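Side-chain contacts in ribosome-inactivating protein (Lychnis chalcedonica, PDB 2G5X), which belongs to the plant ribosome-inactivating proteins, a family of mixed alpha and beta fold named for its action on ribosomes, and is a single chain here: residues D43-V48 / R93-K98; A85-D90 / K100-D105; C214-G219 / E224-G229. One frame throughout, in Å; residues are numbered along the deposited sequence.

Overall arrangement
Contacts 1 and 2 sit side by side at the mixed beta-sheet in the first half of the chain, their centres about 5 Å apart. They interleave along the sequence: strand 45-51 comes first, then strand 83-87, helix 92-95 and helix 99-102. The two short helices lie against part of the sheet, with I102 touching F45 and L95 of contact 1 as well as F87 of contact 2. Contact 3 follows both in sequence, in the irregular chain after helix 203-210. Its centre is about 32 Å from that of contact 1 and about 35 Å from that of contact 2, across the chain's centre from contact 2, and its C214 is tied by a disulfide to C32, far back in the chain.

Contact 1 (D43-V48 / R93-K98); sequences DKFVLV and RALSGK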
ATOM      1  N   ASP A  43       2.031  12.882  10.417  1.00 11.05           N
ATOM      2  CA  ASP A  43       0.646  13.290  10.643  1.00 12.10           C
ATOM      3  C   ASP A  43      -0.017  13.714   9.334  1.00 12.17           C
ATOM      4  O   ASP A  43      -1.060  14.379   9.336  1.00 10.93           O
ATOM      5  CB  ASP A  43       0.606  14.445  11.645  1.00 15.19           C
ATOM      6  CG  ASP A  43       1.264  15.699  11.108  1.00 19.75           C
ATOM      7  OD1 ASP A  43       2.282  15.578  10.388  1.00 17.96           O
ATOM      8  OD2 ASP A  43       0.769  16.807  11.410  1.00 24.87           O
ATOM      9  N   LYS A  44       0.610  13.341   8.223  1.00 10.56           N
ATOM     10  CA  LYS A  44       0.106  13.641   6.887  1.00 11.72           C
ATOM     11  C   LYS A  44      -0.137  12.308   6.197  1.00  9.34           C
ATOM     12  O   LYS A  44       0.511  11.314   6.525  1.00  8.42           O
ATOM     13  CB  LYS A  44       1.130  14.459   6.092  1.00 14.87           C
ATOM     14  CG  LYS A  44       0.947  15.965   6.198  1.00 20.48           C
ATOM     15  CD  LYS A  44       0.833  16.417   7.642  1.00 23.82           C
ATOM     16  CE  LYS A  44       0.502  17.898   7.731  1.00 23.61           C
ATOM     17  NZ  LYS A  44       0.242  18.316   9.136  1.00 28.40           N
ATOM     18  N   PHE A  45      -1.070  12.282   5.252  1.00  9.61           N
ATOM     19  CA  PHE A  45      -1.384  11.039   4.560  1.00 10.43           C
ATOM     20  C   PHE A  45      -1.535  11.186   3.055  1.00 11.54           C
ATOM     21  O   PHE A  45      -1.859  12.260   2.547  1.00 14.35           O
ATOM     22  CB  PHE A  45      -2.668  10.434   5.138  1.00 10.66           C
ATOM     23  CG  PHE A  45      -2.627  10.261   6.625  1.00 10.41           C
ATOM     24  CD1 PHE A  45      -2.822  11.350   7.472  1.00  9.10           C
ATOM     25  CD2 PHE A  45      -2.316   9.024   7.181  1.00  9.96           C
ATOM     26  CE1 PHE A  45      -2.699  11.211   8.850  1.00  8.74           C
ATOM     27  CE2 PHE A  45      -2.191   8.873   8.557  1.00 11.22           C
ATOM     28  CZ  PHE A  45      -2.381   9.969   9.395  1.00 10.53           C
ATOM     29  N   VAL A  46      -1.283  10.088   2.351  1.00  9.89           N
ATOM     30  CA  VAL A  46      -1.416  10.045   0.906  1.00  9.24           C
ATOM     31  C   VAL A  46      -2.580   9.104   0.609  1.00  9.70           C
ATOM     32  O   VAL A  46      -2.588   7.954   1.059  1.00 10.51           O
ATOM     33  CB  VAL A  46      -0.138   9.502   0.237  1.00 10.10           C
ATOM     34  CG1 VAL A  46      -0.347   9.389  -1.265  1.00 11.28           C
ATOM     35  CG2 VAL A  46       1.036  10.423   0.539  1.00 11.34           C
ATOM     36  N   LEU A  47      -3.572   9.599  -0.123  1.00  8.49           N
ATOM     37  CA  LEU A  47      -4.734   8.792  -0.462  1.00  8.87           C
ATOM     38  C   LEU A  47      -4.537   8.118  -1.810  1.00  9.27           C
ATOM     39  O   LEU A  47      -3.941   8.691  -2.722  1.00  8.85           O
ATOM     40  CB  LEU A  47      -6.002   9.651  -0.493  1.00  7.78           C
ATOM     41  CG  LEU A  47      -6.382  10.370   0.806  1.00  9.34           C
ATOM     42  CD1 LEU A  47      -7.711  11.084   0.611  1.00 11.15           C
ATOM     43  CD2 LEU A  47      -6.486   9.369   1.951  1.00 11.31           C
ATOM     44  N   VAL A  48      -5.040   6.891  -1.916  1.00  7.16           N
ATOM     45  CA  VAL A  48      -4.934   6.090  -3.128  1.00 10.00           C
ATOM     46  C   VAL A  48      -6.285   5.464  -3.463  1.00  8.82           C
ATOM     47  O   VAL A  48      -6.902   4.826  -2.618  1.00  8.95           O
ATOM     48  CB  VAL A  48      -3.896   4.956  -2.933  1.00 11.65           C
ATOM     49  CG1 VAL A  48      -4.019   3.922  -4.042  1.00 14.09           C
ATOM     50  CG2 VAL A  48      -2.496   5.547  -2.906  1.00 13.78           C
ATOM     51  N   ARG A  93      -7.842   5.229  17.650  1.00  8.75           N
ATOM     52  CA  ARG A  93      -7.819   6.244  18.698  1.00  9.78           C
ATOM     53  C   ARG A  93      -7.096   7.524  18.283  1.00 10.88           C
ATOM     54  O   ARG A  93      -7.536   8.624  18.616  1.00 11.35           O
ATOM     55  CB  ARG A  93      -7.183   5.693  19.981  1.00 10.65           C
ATOM     56  CG  ARG A  93      -7.968   4.568  20.642  1.00 10.85           C
ATOM     57  CD  ARG A  93      -9.421   4.962  20.930  1.00 11.03           C
ATOM     58  NE  ARG A  93     -10.091   3.953  21.744  1.00  9.98           N
ATOM     59  CZ  ARG A  93     -10.081   3.932  23.074  1.00 11.98           C
ATOM     60  NH1 ARG A  93      -9.441   4.876  23.753  1.00 13.65           N
ATOM     61  NH2 ARG A  93     -10.690   2.948  23.727  1.00 10.86           N
ATOM     62  N   ALA A  94      -6.004   7.388  17.539  1.00  9.81           N
ATOM     63  CA  ALA A  94      -5.240   8.556  17.121  1.00  9.78           C
ATOM     64  C   ALA A  94      -5.803   9.316  15.926  1.00  9.79           C
ATOM     65  O   ALA A  94      -5.656  10.538  15.845  1.00  8.86           O
ATOM     66  CB  ALA A  94      -3.796   8.149  16.834  1.00 11.73           C
ATOM     67  N   LEU A  95      -6.465   8.610  15.014  1.00  8.89           N
ATOM     68  CA  LEU A  95      -6.974   9.245  13.803  1.00  8.12           C
ATOM     69  C   LEU A  95      -8.485   9.454  13.658  1.00  7.67           C
ATOM     70  O   LEU A  95      -8.908  10.291  12.861  1.00  9.34           O
ATOM     71  CB  LEU A  95      -6.467   8.461  12.583  1.00  7.88           C
ATOM     72  CG  LEU A  95      -4.978   8.078  12.562  1.00  7.91           C
ATOM     73  CD1 LEU A  95      -4.675   7.293  11.295  1.00  7.92           C
ATOM     74  CD2 LEU A  95      -4.109   9.329  12.624  1.00  8.35           C
ATOM     75  N   SER A  96      -9.296   8.715  14.411  1.00  7.90           N
ATOM     76  CA  SER A  96     -10.750   8.832  14.287  1.00 10.51           C
ATOM     77  C   SER A  96     -11.270  10.262  14.383  1.00 10.94           C
ATOM     78  O   SER A  96     -12.141  10.664  13.610  1.00 11.43           O
ATOM     79  CB  SER A  96     -11.456   7.964  15.335  1.00  9.79           C
ATOM     80  OG  SER A  96     -11.154   8.391  16.649  1.00 12.38           O
ATOM     81  N   GLY A  97     -10.734  11.025  15.327  1.00 11.48           N
ATOM     82  CA  GLY A  97     -11.174  12.399  15.501  1.00 13.22           C
ATOM     83  C   GLY A  97     -10.929  13.290  14.296  1.00 13.39           C
ATOM     84  O   GLY A  97     -11.683  14.232  14.053  1.00 15.32           O
ATOM     85  N   LYS A  98      -9.877  12.995  13.541  1.00 12.48           N
ATOM     86  CA  LYS A  98      -9.535  13.783  12.362  1.00 12.94           C
ATOM     87  C   LYS A  98      -9.814  13.028  11.064  1.00 12.05           C
ATOM     88  O   LYS A  98      -9.148  13.253  10.053  1.00 12.57           O
ATOM     89  CB  LYS A  98      -8.054  14.185  12.421  1.00 16.09           C
ATOM     90  CG  LYS A  98      -7.100  13.014  12.609  1.00 18.61           C
ATOM     91  CD  LYS A  98      -5.643  13.465  12.692  1.00 23.27           C
ATOM     92  CE  LYS A  98      -5.132  13.983  11.354  1.00 24.54           C
ATOM     93  NZ  LYS A  98      -3.687  14.353  11.412  1.00 27.52           N
TER
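F45 meets L95 where the start of strand 45-51, in the mixed sheet of this ribosome-inactivating protein fold, is covered by the short helix 92-95. The two side chains come from opposite directions. The far end of the ring, CZ, lies 3.7 Å from L95 CD2, and the second methyl, CD1, touches both CZ and CE2 of F45, so both methyls of the leucine meet the CZ end of the ring, CD2 obliquely. In F45 the ring carbon CG sits beside the backbone N, anti to the carbonyl carbon (chi1 -54°), which sends the ring out from the strand toward the helix.

K98 approaches from another side. Its NZ reaches the edge of the same ring, near the ring plane and 4.2 Å from F45 CE1, and gives a weak hydrogen bond of 3.3 Å to D43 O. The lysine sets out with CG between its own backbone N and carbonyl carbon, and a bend at chi3 (-70°) turns the ammonium group toward the chain just before the strand. The carboxylate of D43 is not in contact with this ammonium: OD2 stays 5.1 Å from K98 NZ, near enough that their opposite charges probably attract.

Farther out, backbone bonds of V46 with F63 and V48 with L61 hold the strand to 58-64, while V46 and V48 pack on helix 10-25. I102 of helix 99-102 touches both F45 and L95. The backbone N of K98, the residue at the N-cap position of that helix, bonds to L95 O at 3.0 Å. D43 is in turn engaged by its neighbour in sequence: K44 NZ forms a 2.8 Å salt bridge to D43 OD2, meeting the oxygen from 49° above the carboxylate plane.

Contact 2 (A85-D90 / K100-D105); sequences ANFFSD and KSIFTD
A85 and F87, two residues apart on strand 83-87, receive I102 and F103 from the end of helix 99-102, and all four are buried. Packing is tightest at A85, whose CB lies 3.5 Å from F103 CD2, approaching the ring obliquely. The aromatic pair beside it is more widely spaced: the F87 and F103 side chains slide past each other in opposite directions, their ring centroids 5.6 Å apart and their planes inclined at 46°. Contact is made at one corner, where F103 CE2 lies 3.8 Å from F87 CE2 and is just as near CZ.

I102 reaches the same end of the F87 ring from the opposite direction, its CD1 3.9 Å from F87 CZ. Its CG1 branch stands beside the backbone N, anti to the carbonyl carbon (chi1 -63°), and carries CD1 out to that ring. The other branch, CG2, lies 4.2 Å above one face of the F103 ring, offset toward its rim, so the two branches of one isoleucine serve two phenylalanines.

The outer side is polar and looser. K100 and T104 are exposed and touch nothing of segment 85-90, though T104 rests on L47; K100 NZ bonds to A106 O and, weakly at 3.4 Å, to T104 O, while D105 forms a salt bridge with R1. Toward the sheet, F103 continues onto L47, A62 and Q74 of three other strands, and N86, pointing from the other side of its strand, bonds to F73 O and D75 OD1. No hydrogen bond joins the two segments. Such packing of a short helix and the residue after it on one face of a mixed beta-sheet belongs here to the N-terminal part of the ribosome-inactivating protein fold.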
ATOM      1  N   ALA A  85     -15.381   6.211   6.704  1.00  7.08           N
ATOM      2  CA  ALA A  85     -13.952   6.081   6.996  1.00  7.57           C
ATOM      3  C   ALA A  85     -13.704   4.951   7.991  1.00  6.89           C
ATOM      4  O   ALA A  85     -14.252   4.960   9.092  1.00  7.37           O
ATOM      5  CB  ALA A  85     -13.412   7.395   7.561  1.00  5.91           C
ATOM      6  N   ASN A  86     -12.862   3.994   7.605  1.00  7.23           N
ATOM      7  CA  ASN A  86     -12.544   2.837   8.447  1.00  7.13           C
ATOM      8  C   ASN A  86     -11.059   2.806   8.827  1.00  7.02           C
ATOM      9  O   ASN A  86     -10.196   2.713   7.955  1.00  8.65           O
ATOM     10  CB  ASN A  86     -12.879   1.540   7.702  1.00  7.35           C
ATOM     11  CG  ASN A  86     -14.258   1.560   7.071  1.00  6.74           C
ATOM     12  OD1 ASN A  86     -15.271   1.404   7.753  1.00  6.44           O
ATOM     13  ND2 ASN A  86     -14.303   1.760   5.755  1.00  6.20           N
ATOM     14  N   PHE A  87     -10.760   2.867  10.122  1.00  6.66           N
ATOM     15  CA  PHE A  87      -9.370   2.827  10.580  1.00  5.18           C
ATOM     16  C   PHE A  87      -9.027   1.512  11.273  1.00  5.48           C
ATOM     17  O   PHE A  87      -9.876   0.914  11.934  1.00  6.88           O
ATOM     18  CB  PHE A  87      -9.087   3.968  11.558  1.00  4.65           C
ATOM     19  CG  PHE A  87      -9.116   5.324  10.929  1.00  6.13           C
ATOM     20  CD1 PHE A  87     -10.184   6.189  11.152  1.00  6.91           C
ATOM     21  CD2 PHE A  87      -8.080   5.731  10.094  1.00  7.37           C
ATOM     22  CE1 PHE A  87     -10.218   7.448  10.547  1.00  8.29           C
ATOM     23  CE2 PHE A  87      -8.104   6.984   9.486  1.00  7.41           C
ATOM     24  CZ  PHE A  87      -9.177   7.845   9.713  1.00  7.45           C
ATOM     25  N   PHE A  88      -7.783   1.063  11.118  1.00  6.01           N
ATOM     26  CA  PHE A  88      -7.348  -0.163  11.776  1.00  6.61           C
ATOM     27  C   PHE A  88      -7.498   0.067  13.281  1.00  7.89           C
ATOM     28  O   PHE A  88      -7.425   1.203  13.751  1.00  7.76           O
ATOM     29  CB  PHE A  88      -5.892  -0.491  11.411  1.00  6.90           C
ATOM     30  CG  PHE A  88      -5.730  -1.073  10.030  1.00  7.03           C
ATOM     31  CD1 PHE A  88      -4.873  -0.484   9.103  1.00  7.19           C
ATOM     32  CD2 PHE A  88      -6.438  -2.214   9.657  1.00  7.97           C
ATOM     33  CE1 PHE A  88      -4.724  -1.023   7.823  1.00  9.19           C
ATOM     34  CE2 PHE A  88      -6.297  -2.759   8.381  1.00  7.31           C
ATOM     35  CZ  PHE A  88      -5.439  -2.164   7.462  1.00 10.29           C
ATOM     36  N   SER A  89      -7.712  -1.011  14.029  1.00  7.45           N
ATOM     37  CA  SER A  89      -7.917  -0.912  15.468  1.00  8.97           C
ATOM     38  C   SER A  89      -6.821  -0.192  16.245  1.00  8.58           C
ATOM     39  O   SER A  89      -7.104   0.429  17.269  1.00  8.67           O
ATOM     40  CB  SER A  89      -8.127  -2.306  16.064  1.00  8.49           C
ATOM     41  OG  SER A  89      -6.957  -3.095  15.942  1.00 11.21           O
ATOM     42  N   ASP A  90      -5.580  -0.271  15.768  1.00  9.55           N
ATOM     43  CA  ASP A  90      -4.462   0.370  16.457  1.00  9.34           C
ATOM     44  C   ASP A  90      -4.170   1.789  15.980  1.00 10.56           C
ATOM     45  O   ASP A  90      -3.258   2.442  16.481  1.00  9.27           O
ATOM     46  CB  ASP A  90      -3.201  -0.505  16.346  1.00  9.94           C
ATOM     47  CG  ASP A  90      -2.766  -0.741  14.911  1.00 11.35           C
ATOM     48  OD1 ASP A  90      -3.621  -0.687  14.004  1.00 10.33           O
ATOM     49  OD2 ASP A  90      -1.564  -1.004  14.694  1.00 11.97           O
ATOM     50  N   LYS A 100     -12.013  13.361   8.862  1.00 13.21           N
ATOM     51  CA  LYS A 100     -12.338  14.253   7.754  1.00 14.51           C
ATOM     52  C   LYS A 100     -11.104  14.937   7.167  1.00 14.11           C
ATOM     53  O   LYS A 100     -11.104  15.331   5.999  1.00 14.33           O
ATOM     54  CB  LYS A 100     -13.347  15.307   8.224  1.00 16.68           C
ATOM     55  CG  LYS A 100     -14.008  16.096   7.109  1.00 19.42           C
ATOM     56  CD  LYS A 100     -14.850  15.201   6.214  1.00 21.08           C
ATOM     57  CE  LYS A 100     -15.655  16.018   5.215  1.00 22.26           C
ATOM     58  NZ  LYS A 100     -16.434  15.155   4.287  1.00 22.78           N
ATOM     59  N   SER A 101     -10.061  15.082   7.980  1.00 13.73           N
ATOM     60  CA  SER A 101      -8.818  15.710   7.534  1.00 13.71           C
ATOM     61  C   SER A 101      -7.970  14.712   6.758  1.00 13.66           C
ATOM     62  O   SER A 101      -7.092  15.092   5.986  1.00 16.07           O
ATOM     63  CB  SER A 101      -8.018  16.224   8.733  0.50 14.42           C
ATOM     64  OG  SER A 101      -7.247  15.191   9.311  0.50 17.64           O
ATOM     65  N   ILE A 102      -8.237  13.429   6.979  1.00 11.81           N
ATOM     66  CA  ILE A 102      -7.511  12.358   6.307  1.00 11.78           C
ATOM     67  C   ILE A 102      -8.285  11.929   5.064  1.00 11.43           C
ATOM     68  O   ILE A 102      -7.760  11.967   3.951  1.00 10.75           O
ATOM     69  CB  ILE A 102      -7.327  11.157   7.250  1.00 11.02           C
ATOM     70  CG1 ILE A 102      -6.472  11.583   8.448  1.00 13.01           C
ATOM     71  CG2 ILE A 102      -6.698   9.992   6.498  1.00 11.78           C
ATOM     72  CD1 ILE A 102      -6.354  10.537   9.534  1.00 13.36           C
ATOM     73  N   PHE A 103      -9.533  11.515   5.263  1.00 11.27           N
ATOM     74  CA  PHE A 103     -10.398  11.112   4.156  1.00 10.78           C
ATOM     75  C   PHE A 103     -11.254  12.317   3.789  1.00 12.33           C
ATOM     76  O   PHE A 103     -12.360  12.499   4.300  1.00 11.18           O
ATOM     77  CB  PHE A 103     -11.282   9.932   4.563  1.00  9.96           C
ATOM     78  CG  PHE A 103     -10.539   8.631   4.681  1.00  8.51           C
ATOM     79  CD1 PHE A 103     -10.025   8.003   3.548  1.00 10.40           C
ATOM     80  CD2 PHE A 103     -10.346   8.035   5.920  1.00  9.68           C
ATOM     81  CE1 PHE A 103      -9.332   6.797   3.652  1.00 10.96           C
ATOM     82  CE2 PHE A 103      -9.653   6.828   6.033  1.00 11.15           C
ATOM     83  CZ  PHE A 103      -9.146   6.209   4.895  1.00 10.51           C
ATOM     84  N   THR A 104     -10.710  13.139   2.901  1.00 13.05           N
ATOM     85  CA  THR A 104     -11.349  14.362   2.431  1.00 16.48           C
ATOM     86  C   THR A 104     -12.842  14.280   2.127  1.00 15.99           C
ATOM     87  O   THR A 104     -13.589  15.203   2.447  1.00 16.44           O
ATOM     88  CB  THR A 104     -10.654  14.878   1.154  1.00 17.00           C
ATOM     89  OG1 THR A 104      -9.234  14.826   1.324  1.00 21.35           O
ATOM     90  CG2 THR A 104     -11.072  16.315   0.869  1.00 19.97           C
ATOM     91  N   ASP A 105     -13.275  13.183   1.515  1.00 15.12           N
ATOM     92  CA  ASP A 105     -14.678  13.042   1.128  1.00 13.47           C
ATOM     93  C   ASP A 105     -15.576  12.234   2.060  1.00 11.84           C
ATOM     94  O   ASP A 105     -16.768  12.079   1.788  1.00 11.09           O
ATOM     95  CB  ASP A 105     -14.757  12.442  -0.281  1.00 14.35           C
ATOM     96  CG  ASP A 105     -13.890  13.184  -1.281  1.00 16.66           C
ATOM     97  OD1 ASP A 105     -14.042  14.420  -1.393  1.00 17.28           O
ATOM     98  OD2 ASP A 105     -13.062  12.533  -1.959  1.00 16.99           O
TER

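Contact 3 (C214-G219 / E224-G229); sequences CKLGGG and EEMKLG
The irregular chain that follows helix 203-210 folds back on itself here, in the C-terminal part of the ribosome-inactivating protein, and a single methionine bridges its two arms. M226, third residue of a type I beta turn from E224 to K227, is buried and points at the glycine run 217-219. Its methyl group does all of the close touching: CE lies 3.3 Å from G217 O, a van der Waals approach of a methyl to a carbonyl oxygen. The same carbon is 4.3 Å from G218 CA and 4.2 Å from G219 N, so the backbone curves around the end of the side chain. L216 comes toward it as well, its CB 4.3 Å from M226 CE, the one apolar side-chain contact between the arms.

The methionine reaches this far because its chain is extended at chi2 and then bends at chi3 (-78°), which turns the methyl toward the glycines. The contact rests on van der Waals touches alone. G217 has a positive phi of 89°, and its backbone angles suit a residue without a side chain, since a CB would be jammed against the carbonyl oxygen of L216.

Both arms are tied down beyond this patch. C214 forms a disulfide with C32, L216 rests on Q209, and M226 packs on I206 of helix 203-210 and on F221 of the connecting loop. E225 makes a salt bridge to R195 and accepts a hydrogen bond from T222 N. The turn carrying M226 is closed by K227 N, which donates to E224 O at 3.2 Å.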
ATOM      1  N   CYS A 214      25.010   6.826  -5.173  1.00 14.26           N
ATOM      2  CA  CYS A 214      23.979   6.419  -6.120  1.00 15.71           C
ATOM      3  C   CYS A 214      24.307   5.071  -6.753  1.00 17.72           C
ATOM      4  O   CYS A 214      23.477   4.480  -7.441  1.00 17.75           O
ATOM      5  CB  CYS A 214      23.798   7.477  -7.212  1.00 14.67           C
ATOM      6  SG  CYS A 214      23.183   9.079  -6.601  1.00 15.03           S
ATOM      7  N   LYS A 215      25.526   4.593  -6.521  1.00 18.51           N
ATOM      8  CA  LYS A 215      25.969   3.303  -7.040  1.00 21.82           C
ATOM      9  C   LYS A 215      26.492   2.515  -5.851  1.00 22.61           C
ATOM     10  O   LYS A 215      27.639   2.677  -5.433  1.00 23.22           O
ATOM     11  CB  LYS A 215      27.067   3.495  -8.089  1.00 23.21           C
ATOM     12  CG  LYS A 215      26.559   4.132  -9.374  1.00 28.03           C
ATOM     13  CD  LYS A 215      27.675   4.337 -10.383  1.00 30.88           C
ATOM     14  CE  LYS A 215      27.150   4.995 -11.650  1.00 33.21           C
ATOM     15  NZ  LYS A 215      28.245   5.309 -12.609  1.00 35.48           N
ATOM     16  N   LEU A 216      25.634   1.655  -5.314  1.00 22.84           N
ATOM     17  CA  LEU A 216      25.953   0.866  -4.132  1.00 24.06           C
ATOM     18  C   LEU A 216      26.853  -0.347  -4.317  1.00 24.82           C
ATOM     19  O   LEU A 216      27.789  -0.552  -3.543  1.00 25.44           O
ATOM     20  CB  LEU A 216      24.652   0.422  -3.456  1.00 25.39           C
ATOM     21  CG  LEU A 216      23.647   1.537  -3.151  1.00 26.33           C
ATOM     22  CD1 LEU A 216      22.852   1.176  -1.903  1.00 27.84           C
ATOM     23  CD2 LEU A 216      24.377   2.859  -2.957  1.00 27.44           C
ATOM     24  N   GLY A 217      26.568  -1.153  -5.332  1.00 24.16           N
ATOM     25  CA  GLY A 217      27.360  -2.349  -5.548  1.00 23.70           C
ATOM     26  C   GLY A 217      26.746  -3.496  -4.764  1.00 23.44           C
ATOM     27  O   GLY A 217      26.210  -3.297  -3.671  1.00 23.80           O
ATOM     28  N   GLY A 218      26.826  -4.700  -5.317  1.00 21.88           N
ATOM     29  CA  GLY A 218      26.247  -5.860  -4.664  1.00 20.18           C
ATOM     30  C   GLY A 218      26.703  -6.147  -3.245  1.00 19.19           C
ATOM     31  O   GLY A 218      27.871  -5.976  -2.899  1.00 19.51           O
ATOM     32  N   GLY A 219      25.760  -6.589  -2.423  1.00 17.81           N
ATOM     33  CA  GLY A 219      26.052  -6.929  -1.043  1.00 17.34           C
ATOM     34  C   GLY A 219      25.146  -8.081  -0.661  1.00 17.47           C
ATOM     35  O   GLY A 219      25.123  -9.109  -1.340  1.00 16.38           O
ATOM     36  N   GLU A 224      20.274  -4.771  -8.541  1.00 11.10           N
ATOM     37  CA  GLU A 224      18.917  -4.673  -9.077  1.00 11.69           C
ATOM     38  C   GLU A 224      17.860  -4.791  -7.980  1.00  9.86           C
ATOM     39  O   GLU A 224      16.855  -4.081  -7.994  1.00  9.85           O
ATOM     40  CB  GLU A 224      18.683  -5.751 -10.142  1.00 12.46           C
ATOM     41  CG  GLU A 224      19.536  -5.575 -11.391  1.00 16.92           C
ATOM     42  CD  GLU A 224      20.973  -6.022 -11.194  1.00 18.57           C
ATOM     43  OE1 GLU A 224      21.858  -5.509 -11.909  1.00 22.16           O
ATOM     44  OE2 GLU A 224      21.218  -6.897 -10.337  1.00 20.25           O
ATOM     45  N   GLU A 225      18.083  -5.692  -7.030  1.00 10.53           N
ATOM     46  CA  GLU A 225      17.145  -5.861  -5.928  1.00  8.97           C
ATOM     47  C   GLU A 225      17.084  -4.589  -5.089  1.00  9.00           C
ATOM     48  O   GLU A 225      16.030  -4.238  -4.549  1.00  8.76           O
ATOM     49  CB  GLU A 225      17.566  -7.038  -5.044  1.00 11.08           C
ATOM     50  CG  GLU A 225      17.115  -8.390  -5.559  1.00 10.71           C
ATOM     51  CD  GLU A 225      17.742  -9.547  -4.802  1.00 11.81           C
ATOM     52  OE1 GLU A 225      17.192 -10.665  -4.878  1.00 11.83           O
ATOM     53  OE2 GLU A 225      18.787  -9.343  -4.143  1.00  9.64           O
ATOM     54  N   MET A 226      18.213  -3.888  -5.004  1.00  8.90           N
ATOM     55  CA  MET A 226      18.304  -2.665  -4.213  1.00 10.23           C
ATOM     56  C   MET A 226      17.857  -1.387  -4.920  1.00 10.09           C
ATOM     57  O   MET A 226      17.857  -0.316  -4.313  1.00 11.04           O
ATOM     58  CB  MET A 226      19.737  -2.477  -3.698  1.00 10.79           C
ATOM     59  CG  MET A 226      20.195  -3.559  -2.729  1.00 11.21           C
ATOM     60  SD  MET A 226      21.764  -3.156  -1.925  1.00 17.43           S
ATOM     61  CE  MET A 226      22.917  -3.557  -3.232  1.00 16.39           C
ATOM     62  N   LYS A 227      17.474  -1.489  -6.189  1.00  9.46           N
ATOM     63  CA  LYS A 227      17.032  -0.319  -6.945  1.00  9.25           C
ATOM     64  C   LYS A 227      15.714   0.203  -6.365  1.00  9.59           C
ATOM     65  O   LYS A 227      14.636  -0.314  -6.670  1.00  8.50           O
ATOM     66  CB  LYS A 227      16.838  -0.686  -8.420  1.00 13.04           C
ATOM     67  CG  LYS A 227      17.132   0.441  -9.399  1.00 18.44           C
ATOM     68  CD  LYS A 227      18.600   0.438  -9.814  1.00 24.25           C
ATOM     69  CE  LYS A 227      18.969   1.705 -10.571  1.00 26.36           C
ATOM     70  NZ  LYS A 227      20.398   1.708 -10.993  1.00 29.88           N
ATOM     71  N   LEU A 228      15.796   1.238  -5.537  1.00  8.69           N
ATOM     72  CA  LEU A 228      14.597   1.783  -4.905  1.00  7.24           C
ATOM     73  C   LEU A 228      13.809   2.781  -5.748  1.00  7.11           C
ATOM     74  O   LEU A 228      14.377   3.523  -6.551  1.00  7.69           O
ATOM     75  CB  LEU A 228      14.966   2.427  -3.567  1.00  7.01           C
ATOM     76  CG  LEU A 228      15.683   1.502  -2.584  1.00  6.46           C
ATOM     77  CD1 LEU A 228      15.944   2.244  -1.287  1.00  8.13           C
ATOM     78  CD2 LEU A 228      14.844   0.257  -2.325  1.00  8.28           C
ATOM     79  N   GLY A 229      12.490   2.770  -5.563  1.00  7.06           N
ATOM     80  CA  GLY A 229      11.614   3.688  -6.269  1.00  6.17           C
ATOM     81  C   GLY A 229      11.188   4.819  -5.346  1.00  7.44           C
ATOM     82  O   GLY A 229      10.637   5.826  -5.789  1.00  7.31           O
TER